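Local coordinates for protein chloromuconate cycloisomerase (Rhodococcus opacus, PDB 4M0X) that belongs to the enolase superfamily, combining an enolase-like N-terminal domain with a TIM-barrel-like C-terminal domain that holds a manganese ion, at residues G80-P83 against S84-G87; A170-A173 against D174-S177; S249-T252 against V253-I257; S304-G307 against A308-Q312; N359-E362 against E363-R366. All coordinates share one frame; numbering follows the deposited sequence.

Interaction 1. Residues G80-P83 against S84-G87; sequences GRDP and STIG
A type I beta turn from D82 to T85 delivers the chain into helix 86-96, and the side chains of R81, D82, S84 and T85 tie it together. The carbonyl of D82 is gripped twice by T85. T85 N donates to D82 O at 2.9 Å, the turn-closing bond. T85 OG1 meets D82 O at 2.7 Å within the carbonyl plane, on a lone pair. T85 can do this because its OG1 lies between its own N and carbonyl carbon (chi1 54°), which points the hydroxyl back at the turn. T85 fills the N-cap position, yet its side chain makes no capping bond to the helix. T85 OG1 in turn accepts from R81 NH1 at 3.0 Å, with the hydroxyl near the guanidinium plane at its edge, so T85 OG1 relays between R81 and the D82 carbonyl. On the D82 side chain, S84 OG donates to OD1 at 3.1 Å, coming from above the carboxylate plane, and S84 N adds a weak bond to OD1 at 3.4 Å.

Beyond the turn, R81 NE is held by V77 O, and the R81 side chain touches V88, A89 and S92 of helix 86-96. I86 packs on E108, L111 and W112 of helix 101-118, while S84 and T85 also touch D125 and L130 of a second subunit.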
loop_
_atom_site.group_PDB
_atom_site.type_symbol
_atom_site.label_atom_id
_atom_site.label_comp_id
_atom_site.label_asym_id
_atom_site.label_seq_id
_atom_site.Cartn_x
_atom_site.Cartn_y
_atom_site.Cartn_z
ATOM N N GLY A 80 4.494 -40.665 -30.844
ATOM C CA GLY A 80 4.180 -41.851 -30.045
ATOM C C GLY A 80 3.187 -41.629 -28.919
ATOM O O GLY A 80 2.834 -42.581 -28.193
ATOM N N ARG A 81 2.748 -40.372 -28.777
ATOM C CA ARG A 81 1.795 -39.957 -27.749
ATOM C C ARG A 81 0.349 -40.151 -28.186
ATOM O O ARG A 81 0.045 -40.234 -29.384
ATOM C CB ARG A 81 2.043 -38.496 -27.374
ATOM C CG ARG A 81 0.783 -37.676 -27.069
ATOM C CD ARG A 81 0.983 -36.321 -26.353
ATOM N NE ARG A 81 2.056 -36.288 -25.350
ATOM C CZ ARG A 81 2.017 -36.878 -24.155
ATOM N NH1 ARG A 81 0.929 -37.565 -23.791
ATOM N NH2 ARG A 81 3.073 -36.774 -23.326
ATOM N N ASP A 82 -0.537 -40.249 -27.198
ATOM C CA ASP A 82 -1.978 -40.248 -27.427
ATOM C C ASP A 82 -2.454 -38.841 -27.865
ATOM O O ASP A 82 -2.363 -37.872 -27.100
ATOM C CB ASP A 82 -2.684 -40.701 -26.154
ATOM C CG ASP A 82 -4.183 -40.941 -26.341
ATOM O OD1 ASP A 82 -4.769 -40.667 -27.434
ATOM O OD2 ASP A 82 -4.782 -41.405 -25.342
ATOM N N PRO A 83 -2.968 -38.730 -29.102
ATOM C CA PRO A 83 -3.316 -37.452 -29.710
ATOM C C PRO A 83 -4.346 -36.659 -28.909
ATOM O O PRO A 83 -4.406 -35.420 -29.043
ATOM C CB PRO A 83 -3.926 -37.843 -31.058
ATOM C CG PRO A 83 -3.625 -39.272 -31.273
ATOM C CD PRO A 83 -3.331 -39.877 -29.947
ATOM N N SER A 84 -5.154 -37.359 -28.105
ATOM C CA SER A 84 -6.191 -36.698 -27.299
ATOM C C SER A 84 -5.666 -36.069 -25.997
ATOM O O SER A 84 -6.417 -35.372 -25.312
ATOM C CB SER A 84 -7.340 -37.657 -26.978
ATOM O OG SER A 84 -6.882 -38.746 -26.186
ATOM N N THR A 85 -4.404 -36.341 -25.658
ATOM C CA THR A 85 -3.817 -35.864 -24.397
ATOM C C THR A 85 -3.009 -34.580 -24.637
ATOM O O THR A 85 -1.783 -34.542 -24.454
ATOM C CB THR A 85 -3.014 -36.958 -23.623
ATOM O OG1 THR A 85 -2.011 -37.552 -24.454
ATOM C CG2 THR A 85 -3.918 -38.040 -23.182
ATOM N N ILE A 86 -3.729 -33.538 -25.048
ATOM C CA ILE A 86 -3.162 -32.228 -25.389
ATOM C C ILE A 86 -2.651 -31.534 -24.141
ATOM O O ILE A 86 -1.632 -30.823 -24.184
ATOM C CB ILE A 86 -4.212 -31.357 -26.119
ATOM C CG1 ILE A 86 -4.557 -31.998 -27.470
ATOM C CG2 ILE A 86 -3.714 -29.932 -26.353
ATOM C CD1 ILE A 86 -6.036 -32.166 -27.698
ATOM N N GLY A 87 -3.355 -31.755 -23.034
ATOM C CA GLY A 87 -2.952 -31.226 -21.734
ATOM C C GLY A 87 -1.556 -31.671 -21.352
ATOM O O GLY A 87 -0.689 -30.836 -21.041
#

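Interaction 2. Residues A170-A173 against D174-S177; sequences AEPA and DTDS
E171 reaches forward over the first turn to T175. The glutamate chain starts with CG between the backbone N and the carbonyl carbon (chi1 48°) and then runs extended, which brings the carboxylate over T175 and D176. T175 OG1 lies 2.8 Å from E171 OE2 and 3.0 Å from P172 O, between the two acceptors; a chi1 of 45° puts this hydroxyl back over the loop. Beside this, the carboxylates of E171 and D176 lie with planes only 14° apart and E171 OE1 3.7 Å from D176 OD1. The closeness of like charges is probably eased by R179, which forms a salt bridge with D176 OD1 and a long, weak ion pair with E171 OE1. P172 occupies the N-cap position of helix 173-183, the helix that follows strand 163-167 in the TIM-barrel-like domain, and its carbonyl accepts the nearly straight bond from D176 N at 2.8 Å. One residue on, A173 O takes S177 N and S177 OG from opposite faces of its plane, each at 2.9 Å. D176 OD2 accepts from G169 N and from a water that also donates to E171 O, fastening the loop before the helix to its first turn.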
loop_
_atom_site.group_PDB
_atom_site.type_symbol
_atom_site.label_atom_id
_atom_site.label_comp_id
_atom_site.label_asym_id
_atom_site.label_seq_id
_atom_site.Cartn_x
_atom_site.Cartn_y
_atom_site.Cartn_z
ATOM N N ALA A 170 8.539 3.326 -35.754
ATOM C CA ALA A 170 9.635 3.165 -36.705
ATOM C C ALA A 170 10.492 4.425 -36.843
ATOM O O ALA A 170 11.510 4.408 -37.541
ATOM C CB ALA A 170 9.112 2.722 -38.068
ATOM N N GLU A 171 10.079 5.505 -36.189
ATOM C CA GLU A 171 10.653 6.817 -36.424
ATOM C C GLU A 171 10.379 7.601 -35.170
ATOM O O GLU A 171 9.549 7.182 -34.388
ATOM C CB GLU A 171 9.993 7.482 -37.643
ATOM C CG GLU A 171 8.471 7.438 -37.674
ATOM C CD GLU A 171 7.866 8.450 -38.644
ATOM O OE1 GLU A 171 7.234 8.039 -39.654
ATOM O OE2 GLU A 171 8.006 9.668 -38.391
ATOM N N PRO A 172 11.064 8.739 -34.953
ATOM C CA PRO A 172 10.848 9.359 -33.640
ATOM C C PRO A 172 9.370 9.701 -33.345
ATOM O O PRO A 172 8.577 10.016 -34.249
ATOM C CB PRO A 172 11.724 10.624 -33.691
ATOM C CG PRO A 172 12.761 10.319 -34.711
ATOM C CD PRO A 172 12.044 9.497 -35.750
ATOM N N ALA A 173 9.035 9.613 -32.066
ATOM C CA ALA A 173 7.738 9.971 -31.563
ATOM C C ALA A 173 7.103 11.156 -32.284
ATOM O O ALA A 173 5.940 11.100 -32.694
ATOM C CB ALA A 173 7.856 10.274 -30.081
ATOM N N ASP A 174 7.860 12.229 -32.418
ATOM C CA ASP A 174 7.274 13.501 -32.829
ATOM C C ASP A 174 6.879 13.570 -34.326
ATOM O O ASP A 174 5.784 14.020 -34.669
ATOM C CB ASP A 174 8.188 14.660 -32.405
ATOM C CG ASP A 174 9.495 14.686 -33.155
ATOM O OD1 ASP A 174 10.147 13.625 -33.346
ATOM O OD2 ASP A 174 9.860 15.801 -33.570
ATOM N N THR A 175 7.782 13.114 -35.190
ATOM C CA THR A 175 7.484 12.904 -36.590
ATOM C C THR A 175 6.340 11.896 -36.698
ATOM O O THR A 175 5.352 12.162 -37.368
ATOM C CB THR A 175 8.735 12.463 -37.420
ATOM O OG1 THR A 175 9.480 11.434 -36.741
ATOM C CG2 THR A 175 9.668 13.637 -37.670
ATOM N N ASP A 176 6.452 10.774 -35.988
ATOM C CA ASP A 176 5.453 9.687 -36.046
ATOM C C ASP A 176 4.023 10.128 -35.761
ATOM O O ASP A 176 3.094 9.685 -36.430
ATOM C CB ASP A 176 5.814 8.529 -35.080
ATOM C CG ASP A 176 5.456 7.152 -35.643
ATOM O OD1 ASP A 176 5.032 7.066 -36.824
ATOM O OD2 ASP A 176 5.605 6.150 -34.916
ATOM N N SER A 177 3.865 10.988 -34.759
ATOM C CA SER A 177 2.560 11.427 -34.296
ATOM C C SER A 177 1.977 12.473 -35.186
ATOM O O SER A 177 0.765 12.567 -35.311
ATOM C CB SER A 177 2.657 11.988 -32.891
ATOM O OG SER A 177 3.116 10.983 -32.016
HETATM O O HOH W 1 6.498 4.658 -37.079
HETATM O O HOH W 2 7.258 6.481 -32.727
#

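Interaction 3. Residues S249-T252 against V253-I257; sequences SVTT and VQQAI
This is an N-terminal helix cap, in which T252 receives the first turn of helix 253-262 where the loop after strand 244-246 enters it. T252 OG1 accepts from Q255 N at 3.2 Å with a fairly straight N-H...O angle of 160°. Q254 N makes a second, weak bond to T252 OG1 at 3.3 Å, bent to 123°. The hydroxyl faces these two amides because it sits between the threonine's own N and carbonyl carbon (chi1 77°). The T252 carbonyl carries the regular helical bond, its O accepting from A256 N at 2.9 Å. Q255 points toward the loop, its CB 3.5 Å from S249 O, and its extended chain crosses T251 and T252. Apolar contact comes from V250, whose CG1 meets A256 CB at 4.2 Å; both residues also pack on F268 of strand 267-270. S249 OG is hydrogen-bonded to R227 O and Q223 NE2, earlier in the chain. V253 and Q254 touch A290 and E289 of a second subunit. The arrangement is that of a threonine N-cap on a barrel helix, on a loop that carries the manganese ligand D247 at its start.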
loop_
_atom_site.group_PDB
_atom_site.type_symbol
_atom_site.label_atom_id
_atom_site.label_comp_id
_atom_site.label_asym_id
_atom_site.label_seq_id
_atom_site.Cartn_x
_atom_site.Cartn_y
_atom_site.Cartn_z
ATOM N N SER A 249 3.088 -7.221 -23.129
ATOM C CA SER A 249 3.094 -7.359 -21.681
ATOM C C SER A 249 2.267 -8.533 -21.195
ATOM O O SER A 249 2.500 -8.994 -20.075
ATOM C CB SER A 249 2.600 -6.077 -21.006
ATOM O OG SER A 249 3.590 -5.051 -21.002
ATOM N N VAL A 250 1.289 -8.982 -22.003
ATOM C CA VAL A 250 0.512 -10.199 -21.705
ATOM C C VAL A 250 0.837 -11.329 -22.623
ATOM O O VAL A 250 0.286 -11.449 -23.721
ATOM C CB VAL A 250 -1.005 -10.087 -21.897
ATOM C CG1 VAL A 250 -1.743 -10.233 -20.569
ATOM C CG2 VAL A 250 -1.403 -8.880 -22.719
ATOM N N THR A 251 1.701 -12.205 -22.182
ATOM C CA THR A 251 1.919 -13.371 -22.993
ATOM C C THR A 251 1.676 -14.579 -22.162
ATOM O O THR A 251 1.655 -15.664 -22.683
ATOM C CB THR A 251 3.336 -13.451 -23.517
ATOM O OG1 THR A 251 4.205 -13.675 -22.402
ATOM C CG2 THR A 251 3.715 -12.163 -24.248
ATOM N N THR A 252 1.518 -14.406 -20.864
ATOM C CA THR A 252 1.252 -15.552 -20.024
ATOM C C THR A 252 0.166 -15.179 -19.056
ATOM O O THR A 252 -0.047 -14.009 -18.745
ATOM C CB THR A 252 2.503 -16.075 -19.234
ATOM O OG1 THR A 252 2.788 -15.224 -18.099
ATOM C CG2 THR A 252 3.730 -16.202 -20.124
ATOM N N VAL A 253 -0.497 -16.219 -18.604
ATOM C CA VAL A 253 -1.509 -16.216 -17.586
ATOM C C VAL A 253 -0.997 -15.593 -16.258
ATOM O O VAL A 253 -1.749 -14.951 -15.534
ATOM C CB VAL A 253 -2.053 -17.693 -17.464
ATOM C CG1 VAL A 253 -1.216 -18.560 -16.531
ATOM C CG2 VAL A 253 -3.515 -17.738 -17.096
ATOM N N GLN A 254 0.288 -15.751 -15.954
ATOM C CA GLN A 254 0.849 -15.140 -14.743
ATOM C C GLN A 254 0.970 -13.619 -14.927
ATOM O O GLN A 254 0.749 -12.848 -13.988
ATOM C CB GLN A 254 2.218 -15.762 -14.372
ATOM C CG GLN A 254 2.151 -17.186 -13.831
ATOM C CD GLN A 254 2.197 -18.309 -14.894
ATOM O OE1 GLN A 254 2.843 -18.194 -15.947
ATOM N NE2 GLN A 254 1.535 -19.411 -14.595
ATOM N N GLN A 255 1.343 -13.200 -16.139
ATOM C CA GLN A 255 1.431 -11.777 -16.485
ATOM C C GLN A 255 0.054 -11.145 -16.463
ATOM O O GLN A 255 -0.104 -10.035 -15.950
ATOM C CB GLN A 255 2.090 -11.609 -17.841
ATOM C CG GLN A 255 3.432 -12.294 -17.840
ATOM C CD GLN A 255 4.273 -12.024 -19.065
ATOM O OE1 GLN A 255 5.372 -11.491 -18.949
ATOM N NE2 GLN A 255 3.776 -12.394 -20.236
ATOM N N ALA A 256 -0.925 -11.867 -17.007
ATOM C CA ALA A 256 -2.310 -11.481 -16.959
ATOM C C ALA A 256 -2.687 -11.091 -15.546
ATOM O O ALA A 256 -3.197 -10.006 -15.310
ATOM C CB ALA A 256 -3.192 -12.621 -17.426
ATOM N N ILE A 257 -2.411 -11.976 -14.602
ATOM C CA ILE A 257 -2.752 -11.728 -13.231
ATOM C C ILE A 257 -2.007 -10.529 -12.656
ATOM O O ILE A 257 -2.629 -9.635 -12.054
ATOM C CB ILE A 257 -2.561 -13.005 -12.399
ATOM C CG1 ILE A 257 -3.906 -13.745 -12.373
ATOM C CG2 ILE A 257 -2.010 -12.696 -11.000
ATOM C CD1 ILE A 257 -3.853 -15.137 -11.760
#

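Interaction 4. Residues S304-G307 against A308-Q312; sequences SVMG and AISAQ
M306 and S310 meet one helical turn apart, with I309 joining at the side. The carbonyl of M306 accepts S310 N at 2.9 Å in an almost straight bond (N-H...O 165°). S310 OG lies 3.0 Å from the same M306 O, since its OG is beside the backbone N and anti to the carbonyl carbon (chi1 -65°). The M306 chain leaves anti to N and then bends twice, first at chi2 (66°), which carries SD forward to the next turn, beside I309 and S310. Its SD comes to 3.9 Å from S310 OG, and I309 CG2 lies at the same distance from M306 SD. Two further carbonyls continue the turn: A308 N donates to S304 O (2.9 Å) and A311 N to G307 O (2.7 Å).

All of this lies in the first turns of helix 304-316, the helix of the beta-alpha-beta unit made with strands 294-297 and 323-324 in the TIM-barrel-like domain. Outside it, I272 of helix 272-275 packs against M306, I309 and S310, with P273 also on M306, while V123 of helix 123-126 meets I309. The opening turn is fixed by carboxylates, E49 OE1 accepting from M306 N and E335 OE1 from S304 N. S304 OG pairs with L341 N, and V305 packs on I47 of strand 45-51.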
loop_
_atom_site.group_PDB
_atom_site.type_symbol
_atom_site.label_atom_id
_atom_site.label_comp_id
_atom_site.label_asym_id
_atom_site.label_seq_id
_atom_site.Cartn_x
_atom_site.Cartn_y
_atom_site.Cartn_z
ATOM N N SER A 304 -3.866 -17.925 -43.061
ATOM C CA SER A 304 -5.176 -18.487 -42.757
ATOM C C SER A 304 -5.149 -19.712 -41.854
ATOM O O SER A 304 -6.161 -20.010 -41.218
ATOM C CB SER A 304 -5.956 -18.761 -44.021
ATOM O OG SER A 304 -6.403 -17.521 -44.544
ATOM N N VAL A 305 -4.006 -20.399 -41.774
ATOM C CA VAL A 305 -3.897 -21.558 -40.882
ATOM C C VAL A 305 -4.126 -21.206 -39.392
ATOM O O VAL A 305 -5.050 -21.752 -38.766
ATOM C CB VAL A 305 -2.567 -22.317 -41.064
ATOM C CG1 VAL A 305 -2.495 -23.543 -40.137
ATOM C CG2 VAL A 305 -2.369 -22.710 -42.520
ATOM N N MET A 306 -3.300 -20.310 -38.834
ATOM C CA MET A 306 -3.455 -19.814 -37.456
ATOM C C MET A 306 -4.655 -18.847 -37.333
ATOM O O MET A 306 -5.382 -18.857 -36.325
ATOM C CB MET A 306 -2.140 -19.155 -36.971
ATOM C CG MET A 306 -2.172 -18.412 -35.621
ATOM S SD MET A 306 -2.463 -19.426 -34.151
ATOM C CE MET A 306 -1.085 -20.585 -34.169
ATOM N N GLY A 307 -4.860 -18.039 -38.378
ATOM C CA GLY A 307 -5.989 -17.121 -38.449
ATOM C C GLY A 307 -7.327 -17.805 -38.256
ATOM O O GLY A 307 -8.166 -17.329 -37.476
ATOM N N ALA A 308 -7.530 -18.919 -38.961
ATOM C CA ALA A 308 -8.710 -19.778 -38.745
ATOM C C ALA A 308 -8.914 -20.271 -37.283
ATOM O O ALA A 308 -10.013 -20.149 -36.768
ATOM C CB ALA A 308 -8.726 -20.946 -39.724
ATOM N N ILE A 309 -7.892 -20.811 -36.618
ATOM C CA ILE A 309 -8.106 -21.321 -35.255
ATOM C C ILE A 309 -8.358 -20.133 -34.333
ATOM O O ILE A 309 -9.292 -20.154 -33.537
ATOM C CB ILE A 309 -7.013 -22.336 -34.751
ATOM C CG1 ILE A 309 -7.336 -22.888 -33.378
ATOM C CG2 ILE A 309 -5.611 -21.737 -34.655
ATOM C CD1 ILE A 309 -8.753 -23.390 -33.224
ATOM N N SER A 310 -7.562 -19.079 -34.493
ATOM C CA SER A 310 -7.811 -17.806 -33.823
ATOM C C SER A 310 -9.229 -17.297 -33.994
ATOM O O SER A 310 -9.853 -16.924 -33.018
ATOM C CB SER A 310 -6.863 -16.728 -34.329
ATOM O OG SER A 310 -5.548 -17.065 -33.971
ATOM N N ALA A 311 -9.725 -17.257 -35.229
ATOM C CA ALA A 311 -11.077 -16.765 -35.487
ATOM C C ALA A 311 -12.100 -17.545 -34.656
ATOM O O ALA A 311 -13.037 -16.971 -34.084
ATOM C CB ALA A 311 -11.409 -16.833 -36.971
ATOM N N GLN A 312 -11.900 -18.852 -34.566
ATOM C CA GLN A 312 -12.785 -19.676 -33.761
ATOM C C GLN A 312 -12.662 -19.311 -32.277
ATOM O O GLN A 312 -13.669 -19.076 -31.608
ATOM C CB GLN A 312 -12.549 -21.162 -34.021
ATOM C CG GLN A 312 -13.319 -21.668 -35.222
ATOM C CD GLN A 312 -13.064 -23.126 -35.524
ATOM O OE1 GLN A 312 -12.953 -23.957 -34.616
ATOM N NE2 GLN A 312 -12.970 -23.451 -36.804
#

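Interaction 5. Residues N359-E362 against E363-R366; sequences NLDE and ERLR
D361 caps helix 362-368 with one carboxylate oxygen and holds R364 with the other. OD1 accepts R364 N at 2.9 Å in a nearly straight bond (172°), reached from above the carboxylate plane, and takes E363 N at 2.9 Å as a weak, bent partner. With CG anti to its own N (chi1 176°), the aspartate swings over the opening amides of the helix. OD2 is left for the arginine, with R364 NE 3.0 Å away in a salt bridge. The carboxylate and guanidinium planes stand 39° apart, so the two groups are not coplanar, and R364 NH1 has a second acid, D334. The D361 carbonyl is used as well, accepting L365 N at 2.9 Å, and E362 O receives R366 N at 3.1 Å. Within the helix, R366 grips E363 side-on, with NE at 3.0 Å from OE1 and NH2 at 2.7 Å from OE2, one nitrogen to each oxygen and both on the syn side. E362 OE1 is paired with R37 of strand 27-40.

Below the polar set, L360 CD1 touches L365 CD2 at 4.4 Å. These are the residues before the cap and four past it, the positions of a hydrophobic staple, and both also lie on L35 and R37. The chemistry implies a doubly secured helix start: the D361 carboxylate satisfies R364 N and, weakly, E363 N, while the helix end and R364 probably stabilise its negative charge, and the staple closes the apolar side on strand 27-40.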
loop_
_atom_site.group_PDB
_atom_site.type_symbol
_atom_site.label_atom_id
_atom_site.label_comp_id
_atom_site.label_asym_id
_atom_site.label_seq_id
_atom_site.Cartn_x
_atom_site.Cartn_y
_atom_site.Cartn_z
ATOM N N ASN A 359 -8.087 -26.553 -44.544
ATOM C CA ASN A 359 -7.354 -27.763 -44.898
ATOM C C ASN A 359 -6.083 -27.470 -45.660
ATOM O O ASN A 359 -6.001 -26.464 -46.359
ATOM C CB ASN A 359 -8.251 -28.644 -45.721
ATOM C CG ASN A 359 -9.396 -29.216 -44.903
ATOM O OD1 ASN A 359 -10.545 -28.838 -45.095
ATOM N ND2 ASN A 359 -9.082 -30.127 -43.969
ATOM N N LEU A 360 -5.066 -28.316 -45.510
ATOM C CA LEU A 360 -3.883 -28.167 -46.353
ATOM C C LEU A 360 -4.153 -28.218 -47.861
ATOM O O LEU A 360 -4.992 -28.971 -48.349
ATOM C CB LEU A 360 -2.864 -29.237 -46.047
ATOM C CG LEU A 360 -1.750 -28.748 -45.152
ATOM C CD1 LEU A 360 -0.673 -29.821 -45.126
ATOM C CD2 LEU A 360 -1.199 -27.401 -45.610
ATOM N N ASP A 361 -3.409 -27.419 -48.600
ATOM C CA ASP A 361 -3.265 -27.663 -50.009
ATOM C C ASP A 361 -1.820 -28.065 -50.236
ATOM O O ASP A 361 -0.923 -27.226 -50.209
ATOM C CB ASP A 361 -3.621 -26.422 -50.813
ATOM C CG ASP A 361 -3.391 -26.600 -52.301
ATOM O OD1 ASP A 361 -2.389 -27.256 -52.705
ATOM O OD2 ASP A 361 -4.215 -26.045 -53.066
ATOM N N GLU A 362 -1.600 -29.348 -50.491
ATOM C CA GLU A 362 -0.234 -29.869 -50.497
ATOM C C GLU A 362 0.611 -29.392 -51.682
ATOM O O GLU A 362 1.834 -29.380 -51.630
ATOM C CB GLU A 362 -0.244 -31.380 -50.336
ATOM C CG GLU A 362 -0.620 -31.770 -48.926
ATOM C CD GLU A 362 -0.135 -33.147 -48.551
ATOM O OE1 GLU A 362 1.109 -33.347 -48.466
ATOM O OE2 GLU A 362 -0.998 -34.030 -48.341
ATOM N N GLU A 363 -0.054 -28.958 -52.732
ATOM C CA GLU A 363 0.665 -28.397 -53.851
ATOM C C GLU A 363 1.171 -27.014 -53.482
ATOM O O GLU A 363 2.350 -26.697 -53.716
ATOM C CB GLU A 363 -0.202 -28.371 -55.123
ATOM C CG GLU A 363 0.409 -27.647 -56.313
ATOM C CD GLU A 363 1.791 -28.147 -56.717
ATOM O OE1 GLU A 363 2.237 -29.233 -56.266
ATOM O OE2 GLU A 363 2.436 -27.425 -57.513
ATOM N N ARG A 364 0.298 -26.202 -52.883
ATOM C CA ARG A 364 0.716 -24.877 -52.408
ATOM C C ARG A 364 1.812 -24.963 -51.342
ATOM O O ARG A 364 2.763 -24.174 -51.361
ATOM C CB ARG A 364 -0.471 -24.111 -51.861
ATOM C CG ARG A 364 -1.210 -23.317 -52.884
ATOM C CD ARG A 364 -2.653 -23.334 -52.478
ATOM N NE ARG A 364 -3.508 -23.150 -53.636
ATOM C CZ ARG A 364 -4.211 -22.057 -53.843
ATOM N NH1 ARG A 364 -4.185 -21.093 -52.920
ATOM N NH2 ARG A 364 -4.963 -21.945 -54.933
ATOM N N LEU A 365 1.671 -25.906 -50.413
ATOM C CA LEU A 365 2.689 -26.092 -49.412
ATOM C C LEU A 365 4.033 -26.345 -50.106
ATOM O O LEU A 365 5.047 -25.714 -49.769
ATOM C CB LEU A 365 2.353 -27.228 -48.437
ATOM C CG LEU A 365 3.556 -27.609 -47.546
ATOM C CD1 LEU A 365 4.025 -26.451 -46.669
ATOM C CD2 LEU A 365 3.275 -28.830 -46.688
ATOM N N ARG A 366 4.037 -27.250 -51.081
ATOM C CA ARG A 366 5.273 -27.626 -51.754
ATOM C C ARG A 366 5.785 -26.391 -52.441
ATOM O O ARG A 366 6.935 -26.040 -52.261
ATOM C CB ARG A 366 5.023 -28.742 -52.764
ATOM C CG ARG A 366 6.242 -29.170 -53.551
ATOM C CD ARG A 366 5.849 -30.059 -54.719
ATOM N NE ARG A 366 5.205 -29.310 -55.801
ATOM C CZ ARG A 366 5.785 -28.341 -56.520
ATOM N NH1 ARG A 366 7.031 -27.963 -56.266
ATOM N NH2 ARG A 366 5.111 -27.733 -57.495
#

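How the interactions relate
All five contacts lie at the start of a helix; in interaction 4 both segments are already helical. Interaction 1 belongs to the N-terminal domain, the other four to the barrel-type part. The manganese, held by D196, E222 and D247, is approached by interaction 3, where the V250 side chain is about 9 Å from the metal; the side chains of D176 in interaction 2 and S310 in interaction 4 lie about 13 and 14 Å from it. Interactions 4 and 5 are neighbours, with nearest atoms about 6 Å apart. Interactions 1 and 2 lie on opposite sides of the chain's centre, their centres 48 Å apart. Interactions 1 and 3 both touch a second subunit.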